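Local atomic coordinates of VP1 (Polyomavirus HPyV7, PDB entry 4PCH), a protein that forms the pentameric building blocks of the virus's T=7 icosahedral capsid and probably contributes to attachment to host cells. Residues V26-F31 with V254-G259; A57-Y61 with A167-E172; T116-A122 with T228-G234; P127-I133 with A159-V164. One frame throughout, in Å; residues are numbered along the deposited sequence.

Contact 1 of 4, residues V26-F31 with V254-G259; sequences VLLPNF and VQAGYG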
# COMPACT_ATOMS: atom_id res chain seq x y z
N VAL B 26 23.35 -17.99 -1.88
CA VAL B 26 23.19 -16.59 -1.51
C VAL B 26 24.08 -15.74 -2.42
O VAL B 26 25.29 -15.90 -2.41
CB VAL B 26 23.57 -16.33 -0.06
CG1 VAL B 26 23.38 -14.85 0.25
CG2 VAL B 26 22.74 -17.21 0.87
N LEU B 27 23.44 -14.89 -3.21
CA LEU B 27 24.10 -13.98 -4.14
C LEU B 27 24.44 -12.76 -3.31
O LEU B 27 23.59 -12.20 -2.63
CB LEU B 27 23.26 -13.57 -5.33
CG LEU B 27 23.26 -14.52 -6.54
CD1 LEU B 27 22.76 -15.89 -6.10
CD2 LEU B 27 22.47 -13.99 -7.72
N LEU B 28 25.71 -12.36 -3.40
CA LEU B 28 26.23 -11.26 -2.62
C LEU B 28 26.26 -9.98 -3.46
O LEU B 28 26.45 -10.03 -4.69
CB LEU B 28 27.65 -11.58 -2.15
CG LEU B 28 27.90 -12.86 -1.35
CD1 LEU B 28 29.35 -12.99 -0.92
CD2 LEU B 28 26.95 -12.94 -0.16
N PRO B 29 26.09 -8.83 -2.81
CA PRO B 29 26.11 -7.60 -3.57
C PRO B 29 27.46 -7.29 -4.17
O PRO B 29 28.49 -7.66 -3.61
CB PRO B 29 25.76 -6.55 -2.52
CG PRO B 29 26.20 -7.12 -1.24
CD PRO B 29 25.81 -8.57 -1.38
N ASN B 30 27.40 -6.65 -5.32
CA ASN B 30 28.54 -6.45 -6.14
C ASN B 30 28.57 -5.07 -6.76
O ASN B 30 27.68 -4.74 -7.53
CB ASN B 30 28.43 -7.53 -7.23
CG ASN B 30 29.45 -7.39 -8.27
OD1 ASN B 30 30.58 -6.99 -7.99
ND2 ASN B 30 29.06 -7.68 -9.51
N PHE B 31 29.57 -4.26 -6.39
CA PHE B 31 29.75 -2.93 -6.96
C PHE B 31 30.97 -3.17 -7.81
O PHE B 31 32.12 -2.92 -7.38
CB PHE B 31 30.07 -1.89 -5.89
CG PHE B 31 28.91 -1.52 -5.04
CD1 PHE B 31 28.56 -2.29 -3.95
CD2 PHE B 31 28.14 -0.41 -5.34
CE1 PHE B 31 27.49 -1.96 -3.17
CE2 PHE B 31 27.07 -0.06 -4.54
CZ PHE B 31 26.75 -0.84 -3.45
N VAL B 254 25.72 4.19 -1.76
CA VAL B 254 24.64 3.23 -1.99
C VAL B 254 24.63 2.12 -0.95
O VAL B 254 25.67 1.51 -0.65
CB VAL B 254 24.73 2.64 -3.41
CG1 VAL B 254 23.71 1.54 -3.60
CG2 VAL B 254 24.58 3.74 -4.43
N GLN B 255 23.44 1.85 -0.41
CA GLN B 255 23.20 0.71 0.47
C GLN B 255 22.54 -0.39 -0.29
O GLN B 255 21.43 -0.23 -0.80
CB GLN B 255 22.29 1.11 1.65
CG GLN B 255 21.91 -0.05 2.58
CD GLN B 255 23.07 -0.48 3.44
OE1 GLN B 255 23.52 0.27 4.35
NE2 GLN B 255 23.59 -1.66 3.16
N ALA B 256 23.23 -1.53 -0.36
CA ALA B 256 22.64 -2.72 -0.96
C ALA B 256 22.17 -3.69 0.11
O ALA B 256 22.50 -3.56 1.29
CB ALA B 256 23.65 -3.39 -1.89
N GLY B 257 21.38 -4.68 -0.29
CA GLY B 257 21.11 -5.82 0.59
C GLY B 257 22.40 -6.52 0.98
O GLY B 257 23.41 -6.39 0.30
N TYR B 258 22.36 -7.25 2.09
CA TYR B 258 23.50 -8.03 2.53
C TYR B 258 23.73 -9.27 1.68
O TYR B 258 24.79 -9.90 1.72
CB TYR B 258 23.24 -8.48 3.95
CG TYR B 258 23.16 -7.38 4.98
CD1 TYR B 258 23.76 -6.12 4.79
CD2 TYR B 258 22.59 -7.65 6.22
CE1 TYR B 258 23.73 -5.17 5.80
CE2 TYR B 258 22.59 -6.70 7.24
CZ TYR B 258 23.16 -5.46 7.02
OH TYR B 258 23.15 -4.56 8.07
N GLY B 259 22.67 -9.66 0.99
CA GLY B 259 22.67 -10.85 0.15
C GLY B 259 21.25 -11.14 -0.30
O GLY B 259 20.28 -10.61 0.25

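Contact 2 of 4, residues A57-Y61 with A167-E172; sequences AALCY and ANFPVE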
# COMPACT_ATOMS: atom_id res chain seq x y z
N ALA B 57 31.29 2.33 -6.99
CA ALA B 57 30.23 3.22 -6.53
C ALA B 57 28.85 2.82 -7.03
O ALA B 57 27.84 2.94 -6.31
CB ALA B 57 30.55 4.64 -6.99
N ALA B 58 28.79 2.37 -8.28
CA ALA B 58 27.54 1.97 -8.92
C ALA B 58 27.22 0.51 -8.67
O ALA B 58 28.07 -0.36 -8.89
CB ALA B 58 27.64 2.22 -10.42
N LEU B 59 25.99 0.22 -8.24
CA LEU B 59 25.59 -1.17 -8.01
C LEU B 59 25.45 -1.92 -9.33
O LEU B 59 24.82 -1.43 -10.28
CB LEU B 59 24.27 -1.28 -7.22
CG LEU B 59 23.88 -2.69 -6.77
CD1 LEU B 59 24.89 -3.24 -5.76
CD2 LEU B 59 22.48 -2.70 -6.21
N CYS B 60 26.05 -3.12 -9.39
CA CYS B 60 25.92 -3.97 -10.56
C CYS B 60 25.10 -5.21 -10.27
O CYS B 60 24.92 -5.57 -9.12
CB CYS B 60 27.31 -4.37 -11.08
SG CYS B 60 28.30 -3.01 -11.72
N TYR B 61 24.59 -5.87 -11.30
CA TYR B 61 23.91 -7.13 -11.06
C TYR B 61 24.88 -8.16 -10.46
O TYR B 61 26.08 -8.21 -10.83
CB TYR B 61 23.34 -7.71 -12.34
CG TYR B 61 22.15 -6.97 -12.89
CD1 TYR B 61 20.87 -7.19 -12.40
CD2 TYR B 61 22.30 -6.08 -13.93
CE1 TYR B 61 19.77 -6.52 -12.91
CE2 TYR B 61 21.21 -5.40 -14.48
CZ TYR B 61 19.94 -5.62 -13.95
OH TYR B 61 18.89 -4.94 -14.51
N ALA B 167 30.30 -9.45 -13.88
CA ALA B 167 30.05 -8.78 -12.61
C ALA B 167 29.95 -7.27 -12.76
O ALA B 167 29.74 -6.57 -11.78
CB ALA B 167 31.20 -9.12 -11.66
N ASN B 168 30.10 -6.75 -13.96
CA ASN B 168 30.20 -5.30 -14.14
C ASN B 168 29.12 -4.62 -15.00
O ASN B 168 29.40 -3.70 -15.75
CB ASN B 168 31.58 -4.97 -14.67
CG ASN B 168 31.83 -5.50 -16.08
OD1 ASN B 168 31.22 -6.49 -16.52
ND2 ASN B 168 32.72 -4.83 -16.79
N PHE B 169 27.90 -5.09 -14.87
CA PHE B 169 26.73 -4.51 -15.51
C PHE B 169 25.97 -3.64 -14.52
O PHE B 169 25.25 -4.14 -13.67
CB PHE B 169 25.79 -5.62 -16.01
CG PHE B 169 26.23 -6.29 -17.28
CD1 PHE B 169 27.08 -7.37 -17.26
CD2 PHE B 169 25.73 -5.87 -18.51
CE1 PHE B 169 27.47 -7.98 -18.43
CE2 PHE B 169 26.11 -6.50 -19.69
CZ PHE B 169 26.98 -7.56 -19.66
N PRO B 170 26.07 -2.31 -14.66
CA PRO B 170 25.34 -1.48 -13.70
C PRO B 170 23.83 -1.55 -13.87
O PRO B 170 23.33 -1.46 -14.98
CB PRO B 170 25.83 -0.06 -14.04
CG PRO B 170 27.13 -0.26 -14.71
CD PRO B 170 26.91 -1.51 -15.54
N VAL B 171 23.12 -1.60 -12.75
CA VAL B 171 21.67 -1.71 -12.75
C VAL B 171 21.02 -0.41 -13.24
O VAL B 171 19.91 -0.42 -13.71
CB VAL B 171 21.14 -2.10 -11.35
CG1 VAL B 171 21.77 -3.41 -10.88
CG2 VAL B 171 21.37 -0.99 -10.33
N GLU B 172 21.76 0.70 -13.14
CA GLU B 172 21.29 1.97 -13.67
C GLU B 172 21.24 2.03 -15.21
O GLU B 172 20.61 2.93 -15.75
CB GLU B 172 22.18 3.10 -13.17
CG GLU B 172 22.02 3.37 -11.71
CD GLU B 172 23.20 4.15 -11.16
OE1 GLU B 172 23.39 5.30 -11.58
OE2 GLU B 172 23.89 3.61 -10.30
O HOH W 1 24.16 1.06 -11.36
O HOH W 2 23.89 2.16 -7.93
O HOH W 3 26.87 -7.47 -13.33

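Contact 3 of 4, residues T116-A122 with T228-G234; sequences TQLYFWA and TSADMVG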
# COMPACT_ATOMS: atom_id res chain seq x y z
N THR B 116 16.44 6.22 -3.77
CA THR B 116 16.02 5.42 -4.93
C THR B 116 16.39 3.96 -4.70
O THR B 116 17.44 3.65 -4.12
CB THR B 116 16.64 6.05 -6.21
OG1 THR B 116 15.91 7.24 -6.52
CG2 THR B 116 16.60 5.14 -7.41
N GLN B 117 15.53 3.05 -5.16
CA GLN B 117 15.65 1.63 -4.84
C GLN B 117 15.40 0.77 -6.08
O GLN B 117 14.68 1.18 -7.00
CB GLN B 117 14.62 1.22 -3.76
CG GLN B 117 14.67 2.06 -2.50
CD GLN B 117 13.37 2.11 -1.74
OE1 GLN B 117 12.76 1.08 -1.44
NE2 GLN B 117 12.95 3.34 -1.37
N LEU B 118 15.97 -0.43 -6.03
CA LEU B 118 15.70 -1.49 -7.00
C LEU B 118 15.75 -2.82 -6.28
O LEU B 118 16.72 -3.09 -5.57
CB LEU B 118 16.73 -1.48 -8.11
CG LEU B 118 16.75 -2.69 -9.07
CD1 LEU B 118 15.44 -2.76 -9.85
CD2 LEU B 118 17.96 -2.68 -9.99
N TYR B 119 14.72 -3.64 -6.50
CA TYR B 119 14.68 -5.02 -5.97
C TYR B 119 14.41 -5.93 -7.16
O TYR B 119 13.37 -5.81 -7.79
CB TYR B 119 13.63 -5.17 -4.90
CG TYR B 119 13.77 -4.11 -3.83
CD1 TYR B 119 14.71 -4.25 -2.83
CD2 TYR B 119 12.99 -2.97 -3.85
CE1 TYR B 119 14.89 -3.27 -1.86
CE2 TYR B 119 13.13 -2.00 -2.87
CZ TYR B 119 14.10 -2.14 -1.89
OH TYR B 119 14.28 -1.18 -0.92
N PHE B 120 15.39 -6.75 -7.51
CA PHE B 120 15.30 -7.54 -8.75
C PHE B 120 15.79 -8.94 -8.54
O PHE B 120 16.82 -9.14 -7.89
CB PHE B 120 16.12 -6.88 -9.86
CG PHE B 120 16.16 -7.67 -11.14
CD1 PHE B 120 15.22 -7.44 -12.13
CD2 PHE B 120 17.17 -8.61 -11.36
CE1 PHE B 120 15.23 -8.17 -13.32
CE2 PHE B 120 17.20 -9.34 -12.53
CZ PHE B 120 16.22 -9.13 -13.50
N TRP B 121 15.08 -9.92 -9.11
CA TRP B 121 15.61 -11.27 -9.19
C TRP B 121 15.27 -11.89 -10.54
O TRP B 121 14.27 -11.51 -11.20
CB TRP B 121 15.11 -12.16 -8.02
CG TRP B 121 13.64 -12.36 -8.02
CD1 TRP B 121 12.72 -11.68 -7.24
CD2 TRP B 121 12.88 -13.29 -8.81
NE1 TRP B 121 11.46 -12.12 -7.54
CE2 TRP B 121 11.53 -13.11 -8.49
CE3 TRP B 121 13.23 -14.25 -9.77
CZ2 TRP B 121 10.50 -13.84 -9.10
CZ3 TRP B 121 12.23 -15.00 -10.36
CH2 TRP B 121 10.87 -14.78 -10.03
N ALA B 122 16.10 -12.84 -10.94
CA ALA B 122 15.88 -13.68 -12.12
C ALA B 122 16.44 -15.07 -11.91
O ALA B 122 17.42 -15.26 -11.19
CB ALA B 122 16.46 -13.05 -13.39
N THR B 228 20.24 -14.29 -11.04
CA THR B 228 20.67 -12.90 -11.20
C THR B 228 19.89 -12.08 -10.17
O THR B 228 18.73 -12.37 -9.93
CB THR B 228 20.42 -12.37 -12.62
OG1 THR B 228 20.92 -13.29 -13.60
CG2 THR B 228 21.10 -11.02 -12.85
N SER B 229 20.56 -11.11 -9.53
CA SER B 229 19.83 -10.27 -8.59
C SER B 229 20.41 -8.88 -8.50
O SER B 229 21.53 -8.63 -8.92
CB SER B 229 19.78 -10.93 -7.20
OG SER B 229 21.02 -10.96 -6.56
N ALA B 230 19.61 -7.94 -7.97
CA ALA B 230 20.12 -6.64 -7.57
C ALA B 230 19.16 -6.09 -6.55
O ALA B 230 17.93 -6.10 -6.77
CB ALA B 230 20.21 -5.70 -8.75
N ASP B 231 19.71 -5.60 -5.45
CA ASP B 231 18.92 -5.07 -4.35
C ASP B 231 19.58 -3.82 -3.80
O ASP B 231 20.51 -3.88 -3.00
CB ASP B 231 18.74 -6.14 -3.26
CG ASP B 231 17.85 -7.28 -3.73
OD1 ASP B 231 16.59 -7.11 -3.76
OD2 ASP B 231 18.41 -8.31 -4.17
N MET B 232 19.12 -2.68 -4.30
CA MET B 232 19.55 -1.37 -3.83
C MET B 232 18.46 -0.85 -2.92
O MET B 232 17.35 -0.60 -3.37
CB MET B 232 19.74 -0.41 -5.00
CG MET B 232 20.12 0.99 -4.50
SD MET B 232 20.64 2.12 -5.80
CE MET B 232 19.18 2.16 -6.81
N VAL B 233 18.76 -0.80 -1.63
CA VAL B 233 17.80 -0.42 -0.61
C VAL B 233 17.70 1.09 -0.48
O VAL B 233 16.70 1.59 -0.01
CB VAL B 233 18.15 -1.07 0.76
CG1 VAL B 233 17.03 -0.85 1.75
CG2 VAL B 233 18.41 -2.55 0.64
N GLY B 234 18.73 1.82 -0.92
CA GLY B 234 18.70 3.29 -0.95
C GLY B 234 20.10 3.84 -0.78
O GLY B 234 21.07 3.17 -1.18

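Contact 4 of 4, residues P127-I133 with A159-V164; sequences PLDVIGI and ALRKQV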
# COMPACT_ATOMS: atom_id res chain seq x y z
N PRO B 127 22.10 -17.05 -19.08
CA PRO B 127 22.16 -15.69 -18.51
C PRO B 127 21.01 -14.81 -18.92
O PRO B 127 20.42 -15.00 -19.97
CB PRO B 127 23.48 -15.11 -19.06
CG PRO B 127 24.12 -16.17 -19.86
CD PRO B 127 23.28 -17.41 -19.88
N LEU B 128 20.72 -13.83 -18.07
CA LEU B 128 19.67 -12.86 -18.27
C LEU B 128 19.91 -11.98 -19.50
O LEU B 128 20.97 -11.38 -19.63
CB LEU B 128 19.61 -11.97 -17.03
CG LEU B 128 18.57 -10.84 -17.05
CD1 LEU B 128 17.16 -11.39 -16.92
CD2 LEU B 128 18.77 -9.80 -15.96
N ASP B 129 18.92 -11.91 -20.39
CA ASP B 129 18.96 -10.98 -21.53
C ASP B 129 18.60 -9.58 -21.03
O ASP B 129 17.54 -9.41 -20.34
CB ASP B 129 17.96 -11.41 -22.60
CG ASP B 129 18.26 -12.78 -23.18
OD1 ASP B 129 19.39 -12.98 -23.73
OD2 ASP B 129 17.35 -13.65 -23.11
N VAL B 130 19.43 -8.59 -21.39
CA VAL B 130 19.20 -7.19 -20.97
C VAL B 130 19.31 -6.24 -22.16
O VAL B 130 19.91 -6.55 -23.21
CB VAL B 130 20.22 -6.71 -19.88
CG1 VAL B 130 19.83 -7.26 -18.54
CG2 VAL B 130 21.64 -7.09 -20.25
N ILE B 131 18.69 -5.07 -21.99
CA ILE B 131 18.77 -3.99 -22.95
C ILE B 131 19.59 -2.86 -22.33
O ILE B 131 19.39 -2.49 -21.15
CB ILE B 131 17.38 -3.47 -23.35
CG1 ILE B 131 16.46 -4.59 -23.80
CG2 ILE B 131 17.52 -2.43 -24.46
CD1 ILE B 131 15.05 -4.12 -24.05
N GLY B 132 20.54 -2.34 -23.09
CA GLY B 132 21.36 -1.20 -22.64
C GLY B 132 20.65 0.11 -22.92
O GLY B 132 20.28 0.36 -24.06
N ILE B 133 20.44 0.93 -21.89
CA ILE B 133 19.79 2.22 -22.07
C ILE B 133 20.55 3.26 -21.28
O ILE B 133 20.77 3.07 -20.09
CB ILE B 133 18.34 2.23 -21.51
CG1 ILE B 133 17.50 1.19 -22.23
CG2 ILE B 133 17.74 3.63 -21.65
CD1 ILE B 133 17.13 1.56 -23.64
N ALA B 159 18.52 -0.61 -29.80
CA ALA B 159 19.20 -0.46 -28.51
C ALA B 159 20.08 -1.69 -28.30
O ALA B 159 19.70 -2.80 -28.66
CB ALA B 159 18.20 -0.36 -27.38
N LEU B 160 21.25 -1.48 -27.70
CA LEU B 160 22.21 -2.57 -27.49
C LEU B 160 21.59 -3.68 -26.63
O LEU B 160 20.96 -3.42 -25.60
CB LEU B 160 23.44 -2.01 -26.80
CG LEU B 160 24.63 -2.90 -26.43
CD1 LEU B 160 25.14 -3.64 -27.65
CD2 LEU B 160 25.71 -2.02 -25.79
N ARG B 161 21.82 -4.93 -27.05
CA ARG B 161 21.38 -6.09 -26.29
C ARG B 161 22.57 -6.95 -25.93
O ARG B 161 23.47 -7.13 -26.74
CB ARG B 161 20.35 -6.87 -27.09
CG ARG B 161 19.01 -6.19 -27.00
CD ARG B 161 18.01 -6.75 -27.96
NE ARG B 161 16.67 -6.44 -27.48
CZ ARG B 161 16.04 -5.29 -27.73
NH1 ARG B 161 16.65 -4.34 -28.45
NH2 ARG B 161 14.82 -5.09 -27.28
N LYS B 162 22.57 -7.43 -24.70
CA LYS B 162 23.64 -8.27 -24.16
C LYS B 162 23.03 -9.20 -23.13
O LYS B 162 21.86 -9.06 -22.74
CB LYS B 162 24.74 -7.46 -23.50
CG LYS B 162 25.66 -6.66 -24.41
CD LYS B 162 27.03 -6.50 -23.79
CE LYS B 162 27.96 -5.85 -24.79
NZ LYS B 162 29.25 -5.43 -24.20
N GLN B 163 23.82 -10.19 -22.72
CA GLN B 163 23.44 -11.03 -21.57
C GLN B 163 24.32 -10.74 -20.37
O GLN B 163 25.49 -10.44 -20.51
CB GLN B 163 23.53 -12.51 -21.95
CG GLN B 163 22.73 -12.86 -23.18
CD GLN B 163 22.68 -14.37 -23.41
OE1 GLN B 163 21.61 -14.98 -23.39
NE2 GLN B 163 23.83 -14.98 -23.58
N VAL B 164 23.75 -10.88 -19.17
CA VAL B 164 24.48 -10.55 -17.95
C VAL B 164 25.37 -11.74 -17.57
O VAL B 164 24.93 -12.66 -16.87
CB VAL B 164 23.55 -10.14 -16.79
CG1 VAL B 164 24.39 -9.69 -15.60
CG2 VAL B 164 22.65 -9.00 -17.22
O HOH W 4 22.51 -13.62 -15.70
O HOH W 5 20.44 -10.81 -25.42
O HOH W 6 21.74 1.56 -26.06

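Contact 1 of 4, residues V26-F31 with V254-G259
Leu27 and Gly259 meet where two chain segments run nearly antiparallel, 160° between their end-to-end directions, without a single conventional hydrogen bond joining them. What links the backbones at this point is a CA-H...O contact, Gly259 CA lying 3.2 Å from Leu27 O with a bent angle of 126° at the hydrogen; the closest CA atoms are those of Leu28 and Gly259, 4.5 Å apart. Having no side chain, Gly259 lets Val26 bring its CG1 methyl against the glycine CA. Pro29 then lays the rim of its ring along the opposing backbone: CG is 3.3 Å from Gly257 O, CD touches Tyr258 O, and CB meets the methyl of Ala256 at 3.9 Å (CB to CB). The example illustrates how jelly-roll strands part company. Strands 9-27 and 253-271 are antiparallel neighbours, still bonded through Leu27 and Arg260, and beyond Leu27 regular pairing gives way to side-chain packing. Phe31 carries that packing to the far end. With its CG anti to the carbonyl carbon (chi1 -73°), the ring reaches over to Val254 and presents its edge, CE2 lying 3.7 Å from Val254 CB, while CG1 of the valine sits in the ring plane. Gln255 turns to the other side, where its NE2 donates to Ala256 O (2.9 Å) in the carbonyl plane, on a lone pair, and OE1 accepts from Arg43 NE. Tyr258 also leads away, its hydroxyl bonded to Gln97 NE2. Val154 and Ala155 of a neighbouring subunit pack on Pro29 and Leu28, and Ile133 of that subunit packs on Tyr258.

Contact 2 of 4, residues A57-Y61 with A167-E172
Val171 sets its CG1 methyl squarely over the Tyr61 ring, 3.9 Å from the centroid and only 3° off the normal, a textbook CH-pi contact. CG1 takes that place by standing anti to the valine's carbonyl carbon (chi1 -57°), which leaves CG2 in the crowded position between backbone N and C, 3.5 Å from Leu59 O. Tyr61 is steadied from other sides as well: Phe120 meets its ring edge-to-face, and its hydroxyl is bonded to Trp174 O. Next outward, Cys60 rests its SG against the Pro170 ring, 4.2 Å from CG. Two backbone bonds flank this pair and form an isolated beta bridge between loops: Val171 N to Leu59 O, 3.0 Å and almost straight at 171°, and Tyr61 N to Phe169 O. At the periphery water takes over. One molecule donates to both Leu59 O and Glu172 OE2 while accepting from Glu172 N; a second joins Leu59 N to the same OE2, at 2.8 Å from that oxygen; a third links Tyr61 O with Phe169 N. Leu59 O is thus gripped by an amide and a water. Glu172 OE1 is bonded to the Tyr47 hydroxyl, and Met98 of a neighbouring subunit packs nearby. A buried carboxylate whose OE2 receives two water protons is consistent with an ionised group whose charge the waters would help to stabilise.

Contact 3 of 4, residues T116-A122 with T228-G234
Tyr119 receives Asp231 at the edge of its ring, OD1 lying in the ring plane 3.5 Å from CD1, with carboxylate and ring turned 42° against each other. In the same plane, at the far end, the phenol hydroxyl donates to Gln117 OE1 (2.8 Å). Phe120 is likewise met at its edge by this neighbour strand, where Thr228 CG2, Ser229 CA and Ala230 N line up. Asp231 OD1 also forms a salt bridge with Arg260, which probably keeps the carboxylate charged. These groups decorate two adjacent antiparallel strands of the jelly roll, joined by six backbone hydrogen bonds, among them Phe120 N to Ala230 O at 2.7 Å. Leu118, Phe120, Ala230 and Met232 share one sheet face, Tyr119, Trp121, Ser229 and Asp231 the other. On the first, Leu118 CD2 touches Ala230 CB at 4.0 Å. On the other side of strand 224-236, toward strand 253-271, Val233 and Gly234 both face Gln255, a classic beta bulge. Just before it, Met232 leaves the backbone extended and then bends at its last torsion (chi3 60°), bringing CE to 3.5 Å from Thr116 O. Pro96 of a neighbouring subunit packs on Met232 and Thr116.

Contact 4 of 4, residues P127-I133 with A159-V164
Val130 and Lys162 form the central hydrogen-bonded pair of a short antiparallel strand pair, part of a small three-stranded sheet in which strand 129-132 is the middle member and 174-176 its other neighbour. The sheet belongs to the long excursion between jelly-roll strands 117-124 and 184-191. Four backbone bonds hold the segments together. Val130 N meets Lys162 O at 2.8 Å, whereas the return bond, Lys162 N to Val130 O, is longer at 3.2 Å. Gly132 N to Leu160 O and Val164 N to Leu128 O extend the pairing either way, the former practically straight at 179°. Apolar packing comes next. Val130 and Val164 cross at about a right angle. A chi1 of -77° turns Val130 CG1 anti to the carbonyl carbon and sets CG2 between backbone N and C, an orientation in which both methyls bear on Val164 CG2, CG1 at 3.6 Å. Leu128 lies alongside Val164, its CD2 continuing to Phe120 of the main sheet. At the opposite end Ile131 CG2 nestles against Ala159 CB, also at 3.6 Å, and Leu93 of a neighbouring subunit packs on Ile131. Charged groups frame the pairing. In one of two modelled conformers, and so with some doubt, Arg161 forms a salt bridge from NE to Asp177 and places a face of its guanidinium against Ile131 CG1. Lys162 NZ is bridged to Glu147. Asp129 fixes its OD2 on the backbone N of Asn181. Water closes the end near Pro127, where one molecule accepts from Leu128 N at 3.0 Å and donates to Val164 O at 2.9 Å.

Overall arrangement
From the N terminus, strand 9-27 leads into 26-31, whose return partner, 254-259, comes so late that contact 1 embraces the other three. The chain next lays down 57-61, then 116-122, and contacts 2 and 3 cross because 167-172 arrives before 228-234. Contact 4, between 127-133 and 159-164, closes the shortest loop and falls within the loops of all the others. Asn30 joins contact 1 to contact 2 through Ala167 O and Cys60 N, and strands 253-271 and 224-236, which carry contacts 1 and 3, are neighbours in one sheet. Contact 2 sits between that jelly-roll sheet and the small outlying one: Phe169 packs on Gln163 and Val164 of contact 4, whose Leu128 packs on Phe120 and Ala122 of contact 3.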